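Local coordinates for uncharacterized protein (Cytophaga hutchinsonii, PDB 3OMT) that is of unknown function but probably serves as the DNA-binding, helix-turn-helix antitoxin of a toxin-antitoxin pair of the Xre family, at residues K8-L17 with W41-S49. Numbering follows the deposited sequence.
Sequences KIFNRLKSVL and WCTNDVQPS
The side chains of Asn-11 and Asn-44 run antiparallel past one another, their amide planes only 21° apart, and each uses its amide to hold the other's segment. Asn-44 OD1 accepts both Phe-10 N (2.9 Å) and Asn-11 N (3.0 Å); the latter comes in the carbonyl plane on a lone pair, the former from well above that plane. Gln-47 NE2 is its third donor, so three N-H groups grip one oxygen. The ND2 of Asn-44 turns to Asn-11 O (3.0 Å), so both the N-H and the C=O of Asn-11 are held by one amide, whose rotation is thereby fixed. Asparagine also suits the positive phi of this residue, the C-prime position of the Schellman motif ending helix 35-42.

The CB of Asn-11 heads toward 41-49, and chi1 (80°) with chi2 (67°) brings ND2 between two acceptors: Asn-11 ND2 gives one N-H to Trp-41 O and the other to Gln-47 OE1, 2.9 Å each. Its OD1 turns back to Leu-13 N in an Asx turn leading into helix 13-20, and also takes a water shared with Lys-14 N and Cys-42 O. Gln-47 turns its amide steeply to the Phe-10 ring, NE2 coming 3.6 Å from Phe-10 CD2; that ring meets Phe-54 of the second subunit edge-to-face.

On the helix side of these bonds, Leu-13 CD2 touches Cys-42 SG and Trp-41 CE3 at 3.8 Å, and Leu-17 CD1 adds to the sulfur's apolar surroundings. With both N-H groups and the oxygen of the buried Asn-11 amide bonded, directional bonds probably fix the two segments more closely than apolar packing alone would.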
ATOM      1  N   LYS A   8       9.916  -5.333  -9.271  1.00  8.64           N
ATOM      2  CA  LYS A   8       9.662  -4.082  -9.974  0.60  8.99           C
ATOM      3  C   LYS A   8       8.187  -3.704  -9.997  1.00  8.81           C
ATOM      4  O   LYS A   8       7.852  -2.520 -10.185  1.00 10.48           O
ATOM      5  CB  LYS A   8      10.152  -4.181 -11.394  0.60  9.00           C
ATOM      6  CG  LYS A   8      11.655  -4.338 -11.471  0.60 12.15           C
ATOM      7  CD  LYS A   8      12.077  -4.420 -12.912  0.60 16.51           C
ATOM      8  CE  LYS A   8      13.531  -4.771 -13.008  0.60 19.66           C
ATOM      9  NZ  LYS A   8      14.435  -3.740 -12.399  0.60 24.17           N
ATOM     10  N   ILE A   9       7.317  -4.689  -9.820  1.00  7.82           N
ATOM     11  CA  ILE A   9       5.889  -4.514  -9.906  1.00  8.06           C
ATOM     12  C   ILE A   9       5.255  -4.574  -8.522  1.00  7.25           C
ATOM     13  O   ILE A   9       5.332  -5.589  -7.856  1.00  8.28           O
ATOM     14  CB  ILE A   9       5.241  -5.578 -10.835  1.00  6.90           C
ATOM     15  CG1 ILE A   9       5.841  -5.507 -12.258  1.00  8.23           C
ATOM     16  CG2 ILE A   9       3.694  -5.359 -10.851  1.00  8.05           C
ATOM     17  CD1 ILE A   9       5.708  -4.101 -12.926  1.00 10.17           C
ATOM     18  N   PHE A  10       4.608  -3.482  -8.118  1.00  6.86           N
ATOM     19  CA  PHE A  10       4.012  -3.327  -6.801  1.00  6.11           C
ATOM     20  C   PHE A  10       2.524  -3.035  -6.895  1.00  5.43           C
ATOM     21  O   PHE A  10       1.730  -3.532  -6.063  1.00  7.82           O
ATOM     22  CB  PHE A  10       4.694  -2.191  -6.022  1.00  6.06           C
ATOM     23  CG  PHE A  10       6.152  -2.416  -5.766  1.00  6.12           C
ATOM     24  CD1 PHE A  10       6.586  -2.924  -4.558  1.00  7.43           C
ATOM     25  CD2 PHE A  10       7.078  -2.079  -6.732  1.00  7.22           C
ATOM     26  CE1 PHE A  10       7.938  -3.126  -4.328  1.00  8.88           C
ATOM     27  CE2 PHE A  10       8.444  -2.204  -6.499  1.00  8.73           C
ATOM     28  CZ  PHE A  10       8.871  -2.772  -5.306  1.00  8.27           C
ATOM     29  N   ASN A  11       2.114  -2.242  -7.882  1.00  6.96           N
ATOM     30  CA  ASN A  11       0.714  -1.901  -8.026  1.00  6.95           C
ATOM     31  C   ASN A  11       0.159  -2.488  -9.309  1.00  7.19           C
ATOM     32  O   ASN A  11       0.902  -2.796 -10.257  1.00  7.85           O
ATOM     33  CB  ASN A  11       0.476  -0.367  -7.866  1.00  6.78           C
ATOM     34  CG  ASN A  11       0.797   0.427  -9.120  1.00  6.17           C
ATOM     35  OD1 ASN A  11       0.106   0.283 -10.140  1.00  7.39           O
ATOM     36  ND2 ASN A  11       1.854   1.267  -9.066  1.00  8.09           N
ATOM     37  N   ARG A  12      -1.152  -2.607  -9.336  1.00  8.21           N
ATOM     38  CA  ARG A  12      -1.872  -2.959 -10.546  1.00  8.81           C
ATOM     39  C   ARG A  12      -2.931  -1.900 -10.939  1.00  8.28           C
ATOM     40  O   ARG A  12      -4.022  -2.225 -11.473  1.00  8.23           O
ATOM     41  CB  ARG A  12      -2.434  -4.354 -10.451  1.00  9.92           C
ATOM     42  CG  ARG A  12      -3.296  -4.610  -9.292  1.00  9.39           C
ATOM     43  CD  ARG A  12      -3.803  -6.082  -9.204  1.00  9.37           C
ATOM     44  NE  ARG A  12      -4.589  -6.509 -10.360  1.00  8.63           N
ATOM     45  CZ  ARG A  12      -5.905  -6.328 -10.505  1.00  9.25           C
ATOM     46  NH1 ARG A  12      -6.584  -5.735  -9.557  1.00  8.17           N
ATOM     47  NH2 ARG A  12      -6.554  -6.793 -11.589  1.00 11.32           N
ATOM     48  N   LEU A  13      -2.554  -0.635 -10.773  1.00  8.08           N
ATOM     49  CA  LEU A  13      -3.425   0.473 -11.134  1.00  8.62           C
ATOM     50  C   LEU A  13      -3.830   0.459 -12.597  1.00  8.60           C
ATOM     51  O   LEU A  13      -5.007   0.646 -12.911  1.00  8.93           O
ATOM     52  CB  LEU A  13      -2.788   1.793 -10.783  1.00  9.24           C
ATOM     53  CG  LEU A  13      -3.602   3.041 -11.146  1.00  9.36           C
ATOM     54  CD1 LEU A  13      -4.998   3.038 -10.491  1.00 10.64           C
ATOM     55  CD2 LEU A  13      -2.774   4.289 -10.726  1.00  9.60           C
ATOM     56  N   LYS A  14      -2.883   0.188 -13.486  1.00  8.73           N
ATOM     57  CA  LYS A  14      -3.167   0.172 -14.920  1.00  9.15           C
ATOM     58  C   LYS A  14      -4.304  -0.822 -15.186  1.00  8.78           C
ATOM     59  O   LYS A  14      -5.234  -0.528 -15.919  1.00 10.18           O
ATOM     60  CB  LYS A  14      -1.926  -0.188 -15.733  1.00 11.37           C
ATOM     61  CG  LYS A  14      -2.157  -0.206 -17.232  1.00 16.37           C
ATOM     62  CD  LYS A  14      -0.858  -0.557 -17.992  1.00 22.86           C
ATOM     63  CE  LYS A  14      -1.073  -0.624 -19.510  1.00 28.26           C
ATOM     64  NZ  LYS A  14       0.182  -0.288 -20.238  1.00 31.17           N
ATOM     65  N   SER A  15      -4.199  -2.011 -14.594  1.00  7.96           N
ATOM     66  CA  SER A  15      -5.233  -3.039 -14.773  1.00  8.78           C
ATOM     67  C   SER A  15      -6.581  -2.608 -14.240  1.00  7.73           C
ATOM     68  O   SER A  15      -7.609  -2.888 -14.865  1.00  8.40           O
ATOM     69  CB  SER A  15      -4.849  -4.336 -14.130  1.00  9.99           C
ATOM     70  OG  SER A  15      -3.807  -4.945 -14.850  1.00 13.57           O
ATOM     71  N   VAL A  16      -6.601  -1.994 -13.046  1.00  8.29           N
ATOM     72  CA  VAL A  16      -7.881  -1.591 -12.433  1.00  7.46           C
ATOM     73  C   VAL A  16      -8.510  -0.475 -13.265  1.00  8.16           C
ATOM     74  O   VAL A  16      -9.725  -0.460 -13.478  1.00  8.05           O
ATOM     75  CB  VAL A  16      -7.748  -1.241 -10.945  1.00  8.20           C
ATOM     76  CG1 VAL A  16      -9.071  -0.798 -10.342  1.00  8.12           C
ATOM     77  CG2 VAL A  16      -7.246  -2.477 -10.161  1.00  8.11           C
ATOM     78  N   LEU A  17      -7.710   0.471 -13.731  1.00  8.82           N
ATOM     79  CA  LEU A  17      -8.249   1.512 -14.595  1.00  7.95           C
ATOM     80  C   LEU A  17      -8.873   0.869 -15.860  1.00  8.08           C
ATOM     81  O   LEU A  17      -9.968   1.238 -16.276  1.00  9.19           O
ATOM     82  CB  LEU A  17      -7.164   2.482 -15.017  1.00  7.61           C
ATOM     83  CG  LEU A  17      -6.618   3.448 -14.018  1.00  7.40           C
ATOM     84  CD1 LEU A  17      -5.386   4.109 -14.517  1.00  7.25           C
ATOM     85  CD2 LEU A  17      -7.728   4.500 -13.579  1.00  9.53           C
ATOM     86  N   TRP A  41       2.867   6.194 -11.716  1.00  9.84           N
ATOM     87  CA  TRP A  41       2.208   5.152 -10.923  1.00  9.92           C
ATOM     88  C   TRP A  41       1.885   3.956 -11.859  1.00 10.26           C
ATOM     89  O   TRP A  41       2.126   2.777 -11.538  1.00  8.84           O
ATOM     90  CB  TRP A  41       0.888   5.609 -10.321  1.00  9.55           C
ATOM     91  CG  TRP A  41       0.941   6.706  -9.334  1.00  9.11           C
ATOM     92  CD1 TRP A  41       2.015   7.122  -8.590  1.00 10.59           C
ATOM     93  CD2 TRP A  41      -0.155   7.537  -8.959  1.00 11.27           C
ATOM     94  NE1 TRP A  41       1.638   8.169  -7.766  1.00 11.78           N
ATOM     95  CE2 TRP A  41       0.323   8.452  -7.988  1.00 11.88           C
ATOM     96  CE3 TRP A  41      -1.503   7.613  -9.366  1.00 10.42           C
ATOM     97  CZ2 TRP A  41      -0.490   9.437  -7.416  1.00 11.74           C
ATOM     98  CZ3 TRP A  41      -2.318   8.611  -8.759  1.00 10.70           C
ATOM     99  CH2 TRP A  41      -1.792   9.494  -7.797  1.00 10.70           C
ATOM    100  N   CYS A  42       1.265   4.256 -12.990  1.00 10.37           N
ATOM    101  CA  CYS A  42       0.756   3.200 -13.849  1.00 11.50           C
ATOM    102  C   CYS A  42       1.865   2.323 -14.432  1.00 10.79           C
ATOM    103  O   CYS A  42       1.685   1.107 -14.612  1.00 11.64           O
ATOM    104  CB  CYS A  42      -0.105   3.804 -14.973  1.00 12.82           C
ATOM    105  SG  CYS A  42      -1.689   4.394 -14.336  1.00 19.31           S
ATOM    106  N   THR A  43       3.032   2.906 -14.661  1.00 10.52           N
ATOM    107  CA  THR A  43       4.171   2.129 -15.136  1.00 10.40           C
ATOM    108  C   THR A  43       5.034   1.515 -14.017  1.00  9.85           C
ATOM    109  O   THR A  43       6.095   0.908 -14.290  1.00 11.58           O
ATOM    110  CB  THR A  43       5.053   2.940 -16.086  1.00 11.00           C
ATOM    111  OG1 THR A  43       5.474   4.128 -15.433  1.00 12.96           O
ATOM    112  CG2 THR A  43       4.295   3.324 -17.341  1.00 12.80           C
ATOM    113  N   ASN A  44       4.598   1.646 -12.767  1.00  8.86           N
ATOM    114  CA  ASN A  44       5.318   1.143 -11.617  1.00  8.76           C
ATOM    115  C   ASN A  44       6.705   1.751 -11.485  1.00 10.13           C
ATOM    116  O   ASN A  44       7.608   1.153 -10.897  1.00 11.29           O
ATOM    117  CB  ASN A  44       5.370  -0.409 -11.610  1.00  9.06           C
ATOM    118  CG  ASN A  44       4.171  -1.017 -10.905  1.00  8.65           C
ATOM    119  OD1 ASN A  44       4.145  -1.061  -9.675  1.00  7.90           O
ATOM    120  ND2 ASN A  44       3.144  -1.445 -11.690  1.00  9.38           N
ATOM    121  N   ASP A  45       6.838   2.976 -11.995  1.00 10.32           N
ATOM    122  CA  ASP A  45       8.077   3.738 -11.782  1.00 11.75           C
ATOM    123  C   ASP A  45       8.137   4.461 -10.467  1.00 12.70           C
ATOM    124  O   ASP A  45       9.213   4.557  -9.869  1.00 15.02           O
ATOM    125  CB  ASP A  45       8.278   4.656 -12.945  1.00 12.56           C
ATOM    126  CG  ASP A  45       8.707   3.897 -14.199  1.00 15.85           C
ATOM    127  OD1 ASP A  45       9.778   3.247 -14.170  1.00 22.74           O
ATOM    128  OD2 ASP A  45       8.025   3.966 -15.227  1.00 19.16           O
ATOM    129  N   VAL A  46       7.001   4.993 -10.012  1.00 12.30           N
ATOM    130  CA  VAL A  46       6.908   5.665  -8.734  1.00 12.94           C
ATOM    131  C   VAL A  46       5.628   5.118  -8.103  1.00 11.96           C
ATOM    132  O   VAL A  46       4.591   4.988  -8.780  1.00 14.45           O
ATOM    133  CB  VAL A  46       6.766   7.192  -8.890  1.00 13.86           C
ATOM    134  CG1 VAL A  46       6.529   7.872  -7.492  1.00 17.64           C
ATOM    135  CG2 VAL A  46       7.996   7.764  -9.546  1.00 14.82           C
ATOM    136  N   GLN A  47       5.686   4.783  -6.828  1.00  9.33           N
ATOM    137  CA  GLN A  47       4.520   4.267  -6.147  1.00  9.17           C
ATOM    138  C   GLN A  47       3.786   5.380  -5.417  1.00  9.94           C
ATOM    139  O   GLN A  47       4.406   6.250  -4.785  1.00 11.30           O
ATOM    140  CB  GLN A  47       4.865   3.151  -5.136  1.00  9.47           C
ATOM    141  CG  GLN A  47       5.639   2.009  -5.752  1.00  9.82           C
ATOM    142  CD  GLN A  47       4.832   1.365  -6.873  1.00  9.65           C
ATOM    143  OE1 GLN A  47       3.612   1.289  -6.784  1.00  9.71           O
ATOM    144  NE2 GLN A  47       5.508   0.911  -7.925  1.00  8.95           N
ATOM    145  N   PRO A  48       2.464   5.342  -5.463  1.00  9.03           N
ATOM    146  CA  PRO A  48       1.699   6.263  -4.612  1.00 10.03           C
ATOM    147  C   PRO A  48       1.876   5.914  -3.141  1.00  9.80           C
ATOM    148  O   PRO A  48       2.180   4.783  -2.830  1.00  8.64           O
ATOM    149  CB  PRO A  48       0.249   6.018  -5.033  1.00 11.58           C
ATOM    150  CG  PRO A  48       0.268   4.779  -5.770  1.00 12.47           C
ATOM    151  CD  PRO A  48       1.619   4.343  -6.126  1.00 10.41           C
ATOM    152  N   SER A  49       1.698   6.905  -2.254  1.00 10.23           N
ATOM    153  CA  SER A  49       1.599   6.632  -0.839  1.00  9.28           C
ATOM    154  C   SER A  49       0.373   5.775  -0.523  1.00  9.42           C
ATOM    155  O   SER A  49      -0.577   5.694  -1.290  1.00  9.04           O
ATOM    156  CB  SER A  49       1.460   7.923  -0.038  1.00 10.49           C
ATOM    157  OG  SER A  49       0.242   8.586  -0.314  1.00 10.45           O
TER
HETATM  158  O   HOH W   1       9.657  -0.610  -9.914  1.00 25.19           O
HETATM  159  O   HOH W   2       0.003  -0.277 -12.865  1.00  8.50           O